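Local coordinates for adherence and virulence protein A (Streptococcus pneumoniae, PDB 6PON) that probably helps the pneumococcus adhere to host tissue by binding fibronectin, and carries NFACT-family N-terminal and middle domains, at residues B[229-241]-B[248-262]. Numbering follows the deposited sequence.
Sequences ETKPCLTETSFSP and AGEPFANLSDLLDTY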
loop_
_atom_site.group_PDB
_atom_site.type_symbol
_atom_site.label_atom_id
_atom_site.label_comp_id
_atom_site.label_asym_id
_atom_site.label_seq_id
_atom_site.Cartn_x
_atom_site.Cartn_y
_atom_site.Cartn_z
ATOM N N GLU B 229 -9.997 -0.347 -14.097
ATOM C CA GLU B 229 -10.413 -0.804 -15.413
ATOM C C GLU B 229 -10.364 -2.329 -15.523
ATOM O O GLU B 229 -9.432 -2.975 -15.025
ATOM C CB GLU B 229 -9.489 -0.169 -16.445
ATOM C CG GLU B 229 -9.990 -0.164 -17.844
ATOM C CD GLU B 229 -9.073 0.625 -18.748
ATOM O OE1 GLU B 229 -7.914 0.874 -18.342
ATOM O OE2 GLU B 229 -9.518 1.008 -19.853
ATOM N N THR B 230 -11.371 -2.895 -16.200
ATOM C CA THR B 230 -11.409 -4.332 -16.478
ATOM C C THR B 230 -10.266 -4.714 -17.419
ATOM O O THR B 230 -10.035 -4.049 -18.434
ATOM C CB THR B 230 -12.769 -4.726 -17.098
ATOM O OG1 THR B 230 -13.845 -4.356 -16.223
ATOM C CG2 THR B 230 -12.852 -6.226 -17.332
ATOM N N LYS B 231 -9.557 -5.789 -17.073
ATOM C CA LYS B 231 -8.436 -6.306 -17.858
ATOM C C LYS B 231 -8.482 -7.822 -17.794
ATOM O O LYS B 231 -7.795 -8.445 -16.977
ATOM C CB LYS B 231 -7.096 -5.804 -17.319
ATOM C CG LYS B 231 -6.907 -4.305 -17.365
ATOM C CD LYS B 231 -5.942 -3.921 -18.468
ATOM C CE LYS B 231 -6.036 -2.443 -18.815
ATOM N NZ LYS B 231 -7.352 -2.111 -19.430
ATOM N N PRO B 232 -9.276 -8.457 -18.652
ATOM C CA PRO B 232 -9.477 -9.909 -18.531
ATOM C C PRO B 232 -8.182 -10.687 -18.749
ATOM O O PRO B 232 -7.457 -10.462 -19.719
ATOM C CB PRO B 232 -10.513 -10.214 -19.620
ATOM C CG PRO B 232 -11.118 -8.899 -19.972
ATOM C CD PRO B 232 -10.050 -7.886 -19.761
ATOM N N CYS B 233 -7.885 -11.602 -17.823
ATOM C CA CYS B 233 -6.740 -12.495 -17.962
ATOM C C CYS B 233 -7.088 -13.872 -17.415
ATOM O O CYS B 233 -7.916 -14.009 -16.511
ATOM C CB CYS B 233 -5.491 -12.000 -17.207
ATOM S SG CYS B 233 -5.059 -10.285 -17.471
ATOM N N LEU B 234 -6.426 -14.885 -17.958
ATOM C CA LEU B 234 -6.408 -16.194 -17.326
ATOM C C LEU B 234 -5.444 -16.211 -16.139
ATOM O O LEU B 234 -4.587 -15.338 -15.983
ATOM C CB LEU B 234 -6.002 -17.264 -18.331
ATOM C CG LEU B 234 -6.999 -17.485 -19.467
ATOM C CD1 LEU B 234 -6.263 -17.991 -20.663
ATOM C CD2 LEU B 234 -8.105 -18.473 -19.086
ATOM N N THR B 235 -5.604 -17.215 -15.286
ATOM C CA THR B 235 -4.596 -17.551 -14.287
ATOM C C THR B 235 -4.190 -19.007 -14.506
ATOM O O THR B 235 -4.643 -19.663 -15.454
ATOM C CB THR B 235 -5.103 -17.320 -12.855
ATOM O OG1 THR B 235 -6.094 -18.300 -12.533
ATOM C CG2 THR B 235 -5.725 -15.945 -12.693
ATOM N N GLU B 236 -3.353 -19.516 -13.595
ATOM C CA GLU B 236 -2.875 -20.893 -13.694
ATOM C C GLU B 236 -4.032 -21.884 -13.730
ATOM O O GLU B 236 -4.043 -22.809 -14.549
ATOM C CB GLU B 236 -1.941 -21.225 -12.528
ATOM C CG GLU B 236 -0.844 -20.215 -12.243
ATOM C CD GLU B 236 0.234 -20.167 -13.313
ATOM O OE1 GLU B 236 1.366 -20.636 -13.067
ATOM O OE2 GLU B 236 -0.031 -19.646 -14.416
ATOM N N THR B 237 -5.025 -21.699 -12.855
ATOM C CA THR B 237 -6.143 -22.626 -12.729
ATOM C C THR B 237 -7.500 -21.966 -12.965
ATOM O O THR B 237 -8.544 -22.624 -12.811
ATOM C CB THR B 237 -6.127 -23.259 -11.334
ATOM O OG1 THR B 237 -6.377 -22.232 -10.364
ATOM C CG2 THR B 237 -4.750 -23.883 -11.028
ATOM N N SER B 238 -7.526 -20.685 -13.315
ATOM C CA SER B 238 -8.792 -19.969 -13.317
ATOM C C SER B 238 -8.718 -18.711 -14.171
ATOM O O SER B 238 -8.175 -18.726 -15.282
ATOM C CB SER B 238 -9.190 -19.621 -11.880
ATOM O OG SER B 238 -10.544 -19.215 -11.804
ATOM N N PHE B 239 -9.249 -17.608 -13.657
ATOM C CA PHE B 239 -9.327 -16.406 -14.467
ATOM C C PHE B 239 -9.693 -15.249 -13.564
ATOM O O PHE B 239 -10.264 -15.433 -12.488
ATOM C CB PHE B 239 -10.358 -16.562 -15.585
ATOM C CG PHE B 239 -11.686 -17.041 -15.094
ATOM C CD1 PHE B 239 -12.597 -16.149 -14.541
ATOM C CD2 PHE B 239 -12.022 -18.377 -15.168
ATOM C CE1 PHE B 239 -13.819 -16.585 -14.076
ATOM C CE2 PHE B 239 -13.244 -18.823 -14.695
ATOM C CZ PHE B 239 -14.137 -17.927 -14.144
ATOM N N SER B 240 -9.395 -14.052 -14.028
ATOM C CA SER B 240 -9.564 -12.876 -13.201
ATOM C C SER B 240 -10.026 -11.737 -14.089
ATOM O O SER B 240 -9.826 -11.774 -15.308
ATOM C CB SER B 240 -8.256 -12.523 -12.470
ATOM O OG SER B 240 -7.162 -12.306 -13.352
ATOM N N PRO B 241 -10.682 -10.727 -13.510
ATOM C CA PRO B 241 -11.177 -9.594 -14.302
ATOM C C PRO B 241 -10.165 -8.478 -14.415
ATOM O O PRO B 241 -10.377 -7.536 -15.185
ATOM C CB PRO B 241 -12.385 -9.131 -13.499
ATOM C CG PRO B 241 -11.929 -9.363 -12.056
ATOM C CD PRO B 241 -11.052 -10.606 -12.086
ATOM N N ALA B 248 -1.691 -16.120 -16.337
ATOM C CA ALA B 248 -1.312 -17.116 -17.334
ATOM C C ALA B 248 -1.643 -16.587 -18.724
ATOM O O ALA B 248 -2.802 -16.259 -19.013
ATOM C CB ALA B 248 -2.019 -18.450 -17.076
ATOM N N GLY B 249 -0.628 -16.516 -19.581
ATOM C CA GLY B 249 -0.828 -16.016 -20.918
ATOM C C GLY B 249 -1.002 -14.507 -20.928
ATOM O O GLY B 249 -0.581 -13.788 -20.021
ATOM N N GLU B 250 -1.663 -14.039 -21.974
ATOM C CA GLU B 250 -1.910 -12.629 -22.241
ATOM C C GLU B 250 -3.389 -12.261 -22.102
ATOM O O GLU B 250 -4.267 -13.133 -22.139
ATOM C CB GLU B 250 -1.420 -12.287 -23.649
ATOM C CG GLU B 250 0.064 -12.304 -23.741
ATOM C CD GLU B 250 0.534 -11.811 -25.067
ATOM O OE1 GLU B 250 -0.208 -12.023 -26.055
ATOM O OE2 GLU B 250 1.635 -11.217 -25.120
ATOM N N PRO B 251 -3.703 -10.958 -21.936
ATOM C CA PRO B 251 -5.099 -10.560 -21.696
ATOM C C PRO B 251 -6.019 -10.710 -22.891
ATOM O O PRO B 251 -5.591 -11.059 -23.992
ATOM C CB PRO B 251 -4.978 -9.090 -21.286
ATOM C CG PRO B 251 -3.528 -8.829 -21.052
ATOM C CD PRO B 251 -2.766 -9.828 -21.852
ATOM N N PHE B 252 -7.303 -10.445 -22.662
ATOM C CA PHE B 252 -8.341 -10.570 -23.667
ATOM C C PHE B 252 -9.047 -9.231 -23.830
ATOM O O PHE B 252 -8.955 -8.345 -22.975
ATOM C CB PHE B 252 -9.360 -11.658 -23.283
ATOM C CG PHE B 252 -8.792 -13.055 -23.256
ATOM C CD1 PHE B 252 -7.958 -13.458 -22.234
ATOM C CD2 PHE B 252 -9.110 -13.965 -24.239
ATOM C CE1 PHE B 252 -7.437 -14.739 -22.200
ATOM C CE2 PHE B 252 -8.590 -15.249 -24.214
ATOM C CZ PHE B 252 -7.754 -15.631 -23.188
ATOM N N ALA B 253 -9.760 -9.090 -24.939
ATOM C CA ALA B 253 -10.459 -7.839 -25.182
ATOM C C ALA B 253 -11.634 -7.668 -24.231
ATOM O O ALA B 253 -12.016 -6.537 -23.905
ATOM C CB ALA B 253 -10.927 -7.765 -26.633
ATOM N N ASN B 254 -12.210 -8.764 -23.765
ATOM C CA ASN B 254 -13.358 -8.642 -22.881
ATOM C C ASN B 254 -13.561 -9.958 -22.153
ATOM O O ASN B 254 -12.929 -10.969 -22.460
ATOM C CB ASN B 254 -14.600 -8.254 -23.665
ATOM C CG ASN B 254 -14.688 -9.007 -24.947
ATOM O OD1 ASN B 254 -14.909 -10.222 -24.950
ATOM N ND2 ASN B 254 -14.472 -8.317 -26.050
ATOM N N LEU B 255 -14.474 -9.932 -21.195
ATOM C CA LEU B 255 -14.679 -11.087 -20.344
ATOM C C LEU B 255 -15.348 -12.229 -21.095
ATOM O O LEU B 255 -15.175 -13.389 -20.709
ATOM C CB LEU B 255 -15.496 -10.669 -19.121
ATOM C CG LEU B 255 -14.877 -9.475 -18.384
ATOM C CD1 LEU B 255 -15.912 -8.651 -17.617
ATOM C CD2 LEU B 255 -13.773 -9.945 -17.464
ATOM N N SER B 256 -16.073 -11.926 -22.171
ATOM C CA SER B 256 -16.691 -12.964 -22.985
ATOM C C SER B 256 -15.638 -13.837 -23.650
ATOM O O SER B 256 -15.717 -15.068 -23.601
ATOM C CB SER B 256 -17.601 -12.321 -24.039
ATOM O OG SER B 256 -17.627 -13.081 -25.256
ATOM N N ASP B 257 -14.649 -13.214 -24.292
ATOM C CA ASP B 257 -13.578 -13.970 -24.929
ATOM C C ASP B 257 -12.785 -14.764 -23.902
ATOM O O ASP B 257 -12.359 -15.894 -24.173
ATOM C CB ASP B 257 -12.635 -13.026 -25.681
ATOM C CG ASP B 257 -13.285 -12.333 -26.870
ATOM O OD1 ASP B 257 -14.514 -12.470 -27.095
ATOM O OD2 ASP B 257 -12.541 -11.621 -27.578
ATOM N N LEU B 258 -12.537 -14.170 -22.734
ATOM C CA LEU B 258 -11.817 -14.880 -21.675
ATOM C C LEU B 258 -12.567 -16.149 -21.261
ATOM O O LEU B 258 -11.988 -17.243 -21.196
ATOM C CB LEU B 258 -11.596 -13.941 -20.478
ATOM C CG LEU B 258 -11.191 -14.583 -19.145
ATOM C CD1 LEU B 258 -9.838 -15.236 -19.273
ATOM C CD2 LEU B 258 -11.158 -13.568 -17.992
ATOM N N LEU B 259 -13.874 -16.027 -21.018
ATOM C CA LEU B 259 -14.653 -17.161 -20.529
ATOM C C LEU B 259 -14.944 -18.187 -21.631
ATOM O O LEU B 259 -14.862 -19.392 -21.381
ATOM C CB LEU B 259 -15.940 -16.640 -19.892
ATOM C CG LEU B 259 -15.692 -15.871 -18.599
ATOM C CD1 LEU B 259 -16.990 -15.393 -18.007
ATOM C CD2 LEU B 259 -14.940 -16.754 -17.596
ATOM N N ASP B 260 -15.253 -17.737 -22.857
ATOM C CA ASP B 260 -15.379 -18.672 -23.983
ATOM C C ASP B 260 -14.147 -19.558 -24.079
ATOM O O ASP B 260 -14.251 -20.779 -24.253
ATOM C CB ASP B 260 -15.573 -17.927 -25.316
ATOM C CG ASP B 260 -16.988 -17.367 -25.500
ATOM O OD1 ASP B 260 -17.869 -17.634 -24.649
ATOM O OD2 ASP B 260 -17.225 -16.665 -26.509
ATOM N N THR B 261 -12.966 -18.951 -23.916
ATOM C CA THR B 261 -11.713 -19.683 -24.018
ATOM C C THR B 261 -11.511 -20.594 -22.815
ATOM O O THR B 261 -11.094 -21.750 -22.964
ATOM C CB THR B 261 -10.553 -18.689 -24.146
ATOM O OG1 THR B 261 -10.739 -17.892 -25.320
ATOM C CG2 THR B 261 -9.211 -19.413 -24.203
ATOM N N TYR B 262 -11.785 -20.092 -21.610
ATOM C CA TYR B 262 -11.603 -20.930 -20.435
ATOM C C TYR B 262 -12.488 -22.171 -20.489
ATOM O O TYR B 262 -12.045 -23.268 -20.137
ATOM C CB TYR B 262 -11.887 -20.130 -19.175
ATOM C CG TYR B 262 -11.723 -20.925 -17.927
ATOM C CD1 TYR B 262 -10.458 -21.159 -17.405
ATOM C CD2 TYR B 262 -12.830 -21.447 -17.258
ATOM C CE1 TYR B 262 -10.280 -21.890 -16.253
ATOM C CE2 TYR B 262 -12.665 -22.199 -16.089
ATOM C CZ TYR B 262 -11.379 -22.410 -15.596
ATOM O OH TYR B 262 -11.181 -23.121 -14.443
#
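The hydroxyl of Tyr-262 donates a hydrogen bond to the backbone carbonyl of Thr-237, OH to O 3.1 Å, and so ties the turn between strands 233-235 and 239-240 to helix 255-262. A tyrosine suits this place because its ring works as well: chi1 of 180° swings it off the helix toward the hairpin, where the edge of Phe-239 meets its face in a T-shaped stack, planes at 70°. Phe-239 in turn carries Leu-259 CD2 over the centre of its ring, a CH-pi contact of 3.7 Å to the centroid.

Between the hairpin strands, Cys-233 and Ser-240 exchange backbone bonds. Along the other edge of 233-235, away from 239-240, Phe-252 N donates to Pro-232 O at 2.9 Å, and Ala-248 N hydrogen-bonds to Leu-234 O at 3.0 Å, arriving from above the carbonyl plane. Pro-232 has no N-H to satisfy, so its ring can lie against apolar neighbours, with CG 3.8 Å from Leu-255 CD2. Leu-258 sends both methyls into the hairpin, CD1 passing 3.6 Å from Leu-234 CG, while Leu-234 CD1 rests at the edge of the Phe-252 ring.

Asn-254 is the N-cap: its OD1 accepts from Asp-257 N at 3.1 Å, serving an amide of the first helical turn. Thr-230 turns CG2 to Leu-255, whereas its OG1 bonds His-10 of the second subunit; Phe-7 of that subunit stacks edge-to-face on Phe-239.

Every hydrogen bond between the two segments ends on a backbone carbonyl, whereas the side chains joining sheet to helix are largely apolar, consistent with bonds fixing the chain's path while apolar packing holds the helix against the hairpin.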